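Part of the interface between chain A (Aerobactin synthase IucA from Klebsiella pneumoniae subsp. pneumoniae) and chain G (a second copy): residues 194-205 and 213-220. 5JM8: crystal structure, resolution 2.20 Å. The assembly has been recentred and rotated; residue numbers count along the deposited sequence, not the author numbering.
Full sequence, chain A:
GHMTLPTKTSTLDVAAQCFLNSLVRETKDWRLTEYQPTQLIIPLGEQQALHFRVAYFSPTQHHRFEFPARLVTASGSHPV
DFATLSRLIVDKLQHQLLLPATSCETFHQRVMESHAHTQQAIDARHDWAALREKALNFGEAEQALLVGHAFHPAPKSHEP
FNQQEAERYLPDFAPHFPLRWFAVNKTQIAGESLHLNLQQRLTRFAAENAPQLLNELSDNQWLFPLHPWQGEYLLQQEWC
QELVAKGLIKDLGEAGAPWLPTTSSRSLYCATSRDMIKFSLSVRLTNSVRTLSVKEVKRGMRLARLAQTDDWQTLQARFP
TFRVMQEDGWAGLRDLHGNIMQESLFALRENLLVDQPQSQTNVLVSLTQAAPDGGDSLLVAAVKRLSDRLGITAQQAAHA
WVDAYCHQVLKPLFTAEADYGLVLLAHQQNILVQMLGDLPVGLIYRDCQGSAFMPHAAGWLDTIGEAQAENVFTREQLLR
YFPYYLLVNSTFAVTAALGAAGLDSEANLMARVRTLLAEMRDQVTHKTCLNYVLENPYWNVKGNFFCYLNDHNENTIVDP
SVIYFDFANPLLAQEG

Chain A (194-205) LHLNLQQRLTRF
Chain G 213-220: LLNELSDN

This is a small, mixed contact in which the first turns of a helix in chain A meet a 3-10 turn and the loop after it in chain G, with two glutamine side chains donating to chain G acceptors and leucine side chains packing beside them; the two stretches together bury 461 Å².

On chain A, residues 194-197 form an irregular lead-in. His A195 has a positive phi (68/-58), Leu A196 (-107/147) and Asn A197 (-73/175) are extended, and Leu A196 N reaches back to Leu A194 O over a very short 2.5 Å. The helix starts at Leu A198 and continues beyond Phe A205, with phi/psi near -60/-45. Asn A197 (chi1 p) occupies the N-cap position, its OD1 accepting from Gln A200 N at 2.7 Å. The reciprocal bond, Asn A197 N to Gln A200 OE1 at 2.8 Å, closes the capping box.

On chain G, residues 213-216 belong to a 3-10 segment, supported by Glu G216 N to Leu G213 O at 3.0 Å; Leu G217 N to Leu G214 O at 3.1 Å follows the same i to i+3 pattern. The chain then extends through Leu G217 (-78/131) and Ser G218 (-152/174) before Asp G219 returns to -57/-40. The register is set by CA separations of 4.8 Å for Leu A196 with Asn G215 and 6.5 Å for Gln A200 with Leu G214.

Gln A200 (chi1 m, chi2 t, chi3 -12°) is the polar centre. Its CB points toward chain G; OE1 accepts from Asn A197 N, and the same amide turns NE2 to the carbonyls of the turn and the loop after it. NE2 donates to Leu G217 O at 2.5 Å with a nearly linear angle of 172°, and more weakly to Asn G215 O at 2.7 Å and 141°. Leu G214 O also lies 3.0 Å from Gln A200 NE2, but the angle is too poor for a hydrogen bond.

Gln A199, fully extended (chi1 t, chi2 t, chi3 4°), carries its amide farther along chain G, where NE2 donates to Asp G219 OD1 at a very short 2.4 Å, angle 149°. Asp G219 (chi1 m, chi2 -17°) has a CB directed sideways, yet its carboxylate comes nearer.

Apolar packing accompanies the glutamine bonds, mainly beside Gln A200. Leu A196 (m, t) places CD2 3.8 Å from Leu G214 CB and 3.2 Å from Asn G215 N, so this methyl sits against the turn backbone as well as a side chain. Leu G214 (m, t) has the largest covered area, 83 Å²; its CD1 lies 3.4 Å from Arg A204 CG, an aliphatic part of a side chain whose end leads away. One helical turn from Gln A199, Thr A203 (chi1 m) bonds through OG1 to Gln A199 O at 2.8 Å, while its CG2 approaches Leu G217 CD2 at 4.0 Å. Leu G217 adopts t, p. At the margin, His A195 contributes backbone, its O lying 3.6 Å from Asn G215 CB.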

# COMPACT_ATOMS: atom_id res chain seq x y z
N LEU A 194 -14.46 12.02 26.90
CA LEU A 194 -13.71 11.13 27.79
C LEU A 194 -12.25 11.04 27.36
O LEU A 194 -11.92 11.35 26.21
CB LEU A 194 -14.33 9.73 27.80
CG LEU A 194 -15.73 9.60 28.42
CD1 LEU A 194 -16.21 8.16 28.32
CD2 LEU A 194 -15.74 10.07 29.87
N HIS A 195 -11.39 10.64 28.29
CA HIS A 195 -9.96 10.45 28.02
C HIS A 195 -9.28 11.79 27.73
O HIS A 195 -8.33 12.17 28.41
CB HIS A 195 -9.77 9.48 26.85
CG HIS A 195 -10.65 8.27 26.92
ND1 HIS A 195 -10.62 7.39 27.98
CD2 HIS A 195 -11.61 7.81 26.08
CE1 HIS A 195 -11.51 6.43 27.78
NE2 HIS A 195 -12.12 6.67 26.63
N LEU A 196 -9.77 12.48 26.71
CA LEU A 196 -9.40 13.87 26.46
C LEU A 196 -10.58 14.76 26.83
O LEU A 196 -11.73 14.34 26.68
CB LEU A 196 -9.02 14.08 24.99
CG LEU A 196 -7.99 13.12 24.38
CD1 LEU A 196 -7.93 13.33 22.87
CD2 LEU A 196 -6.63 13.33 25.02
N ASN A 197 -10.32 15.96 27.32
CA ASN A 197 -11.40 16.92 27.56
C ASN A 197 -11.89 17.44 26.21
O ASN A 197 -11.31 17.11 25.17
CB ASN A 197 -10.94 18.07 28.48
CG ASN A 197 -9.84 18.92 27.88
OD1 ASN A 197 -9.74 19.08 26.66
ND2 ASN A 197 -9.01 19.50 28.74
N LEU A 198 -12.94 18.25 26.22
CA LEU A 198 -13.55 18.72 24.99
C LEU A 198 -12.59 19.55 24.15
O LEU A 198 -12.52 19.39 22.93
CB LEU A 198 -14.80 19.54 25.29
CG LEU A 198 -15.49 20.16 24.07
CD1 LEU A 198 -15.92 19.08 23.09
CD2 LEU A 198 -16.67 21.00 24.51
N GLN A 199 -11.86 20.45 24.80
CA GLN A 199 -10.88 21.29 24.13
C GLN A 199 -9.86 20.45 23.37
O GLN A 199 -9.47 20.78 22.26
CB GLN A 199 -10.16 22.18 25.15
CG GLN A 199 -9.15 23.14 24.54
CD GLN A 199 -8.44 23.98 25.58
OE1 GLN A 199 -8.64 23.82 26.78
NE2 GLN A 199 -7.60 24.90 25.11
N GLN A 200 -9.46 19.34 23.99
CA GLN A 200 -8.43 18.47 23.44
C GLN A 200 -8.93 17.62 22.27
O GLN A 200 -8.17 17.36 21.33
CB GLN A 200 -7.88 17.57 24.55
CG GLN A 200 -7.03 18.31 25.58
CD GLN A 200 -6.87 17.52 26.87
OE1 GLN A 200 -7.55 16.53 27.10
NE2 GLN A 200 -5.94 17.97 27.71
N ARG A 201 -10.19 17.18 22.32
CA ARG A 201 -10.75 16.39 21.22
C ARG A 201 -10.75 17.19 19.92
O ARG A 201 -10.21 16.75 18.91
CB ARG A 201 -12.19 15.95 21.50
CG ARG A 201 -12.38 14.58 22.17
CD ARG A 201 -11.62 13.43 21.51
NE ARG A 201 -12.44 12.58 20.65
CZ ARG A 201 -13.43 11.80 21.06
NH1 ARG A 201 -13.79 11.78 22.34
NH2 ARG A 201 -14.09 11.06 20.18
N LEU A 202 -11.37 18.37 19.97
CA LEU A 202 -11.51 19.22 18.80
C LEU A 202 -10.15 19.61 18.25
O LEU A 202 -9.99 19.81 17.05
CB LEU A 202 -12.32 20.47 19.16
CG LEU A 202 -13.71 20.19 19.74
CD1 LEU A 202 -14.39 21.48 20.17
CD2 LEU A 202 -14.57 19.44 18.73
N THR A 203 -9.16 19.71 19.14
CA THR A 203 -7.79 19.99 18.73
C THR A 203 -7.24 18.82 17.93
O THR A 203 -6.71 19.00 16.83
CB THR A 203 -6.87 20.25 19.94
OG1 THR A 203 -7.32 21.42 20.64
CG2 THR A 203 -5.44 20.46 19.49
N ARG A 204 -7.37 17.62 18.48
CA ARG A 204 -6.92 16.41 17.81
C ARG A 204 -7.67 16.20 16.50
O ARG A 204 -7.07 15.95 15.46
CB ARG A 204 -7.10 15.18 18.70
CG ARG A 204 -6.41 13.92 18.17
CD ARG A 204 -6.76 12.69 18.99
NE ARG A 204 -8.12 12.22 18.75
CZ ARG A 204 -8.70 11.23 19.41
NH1 ARG A 204 -9.94 10.86 19.12
NH2 ARG A 204 -8.03 10.59 20.37
N PHE A 205 -8.99 16.31 16.57
CA PHE A 205 -9.85 16.08 15.41
C PHE A 205 -9.53 17.06 14.29
O PHE A 205 -9.41 16.68 13.14
CB PHE A 205 -11.33 16.19 15.82
CG PHE A 205 -12.29 15.86 14.71
CD1 PHE A 205 -12.70 14.56 14.50
CD2 PHE A 205 -12.79 16.85 13.88
CE1 PHE A 205 -13.58 14.25 13.48
CE2 PHE A 205 -13.67 16.55 12.86
CZ PHE A 205 -14.07 15.24 12.67
N LEU G 213 -0.82 11.59 24.28
CA LEU G 213 -0.36 12.55 25.28
C LEU G 213 -1.20 13.83 25.28
O LEU G 213 -0.96 14.73 26.08
CB LEU G 213 1.10 12.92 25.03
CG LEU G 213 2.14 11.80 25.19
CD1 LEU G 213 3.53 12.36 24.96
CD2 LEU G 213 2.04 11.15 26.57
N LEU G 214 -2.19 13.90 24.40
CA LEU G 214 -2.99 15.10 24.26
C LEU G 214 -3.86 15.38 25.48
O LEU G 214 -4.43 16.46 25.61
CB LEU G 214 -3.88 15.01 23.01
CG LEU G 214 -3.18 15.14 21.66
CD1 LEU G 214 -4.17 14.89 20.53
CD2 LEU G 214 -2.54 16.50 21.50
N ASN G 215 -3.97 14.39 26.37
CA ASN G 215 -4.74 14.58 27.60
C ASN G 215 -4.05 15.61 28.50
O ASN G 215 -4.68 16.23 29.35
CB ASN G 215 -4.93 13.24 28.33
CG ASN G 215 -3.62 12.54 28.66
OD1 ASN G 215 -2.62 13.18 28.95
ND2 ASN G 215 -3.63 11.22 28.61
N GLU G 216 -2.75 15.80 28.27
CA GLU G 216 -1.94 16.75 29.03
C GLU G 216 -2.00 18.16 28.45
O GLU G 216 -1.55 19.11 29.08
CB GLU G 216 -0.48 16.30 29.07
CG GLU G 216 -0.19 15.10 29.95
CD GLU G 216 -0.35 15.38 31.43
OE1 GLU G 216 -0.22 16.55 31.84
OE2 GLU G 216 -0.61 14.41 32.18
N LEU G 217 -2.55 18.28 27.25
CA LEU G 217 -2.53 19.55 26.54
C LEU G 217 -3.59 20.50 27.07
O LEU G 217 -4.76 20.14 27.24
CB LEU G 217 -2.74 19.31 25.04
CG LEU G 217 -2.69 20.53 24.13
CD1 LEU G 217 -1.33 21.21 24.18
CD2 LEU G 217 -3.04 20.12 22.71
N SER G 218 -3.17 21.74 27.34
CA SER G 218 -4.06 22.77 27.85
C SER G 218 -3.55 24.15 27.43
O SER G 218 -2.46 24.27 26.86
CB SER G 218 -4.17 22.68 29.37
OG SER G 218 -2.92 22.92 29.99
N ASP G 219 -4.33 25.18 27.73
CA ASP G 219 -3.98 26.55 27.35
C ASP G 219 -2.62 26.97 27.90
O ASP G 219 -1.84 27.64 27.21
CB ASP G 219 -5.05 27.53 27.84
CG ASP G 219 -6.36 27.39 27.10
OD1 ASP G 219 -6.37 26.77 26.02
OD2 ASP G 219 -7.39 27.90 27.60
N ASN G 220 -2.33 26.57 29.14
CA ASN G 220 -1.10 26.97 29.82
C ASN G 220 -0.01 25.91 29.76
O ASN G 220 1.18 26.25 29.73
CB ASN G 220 -1.41 27.30 31.28
CG ASN G 220 -2.34 28.48 31.43
OD1 ASN G 220 -2.45 29.32 30.53
ND2 ASN G 220 -3.02 28.55 32.56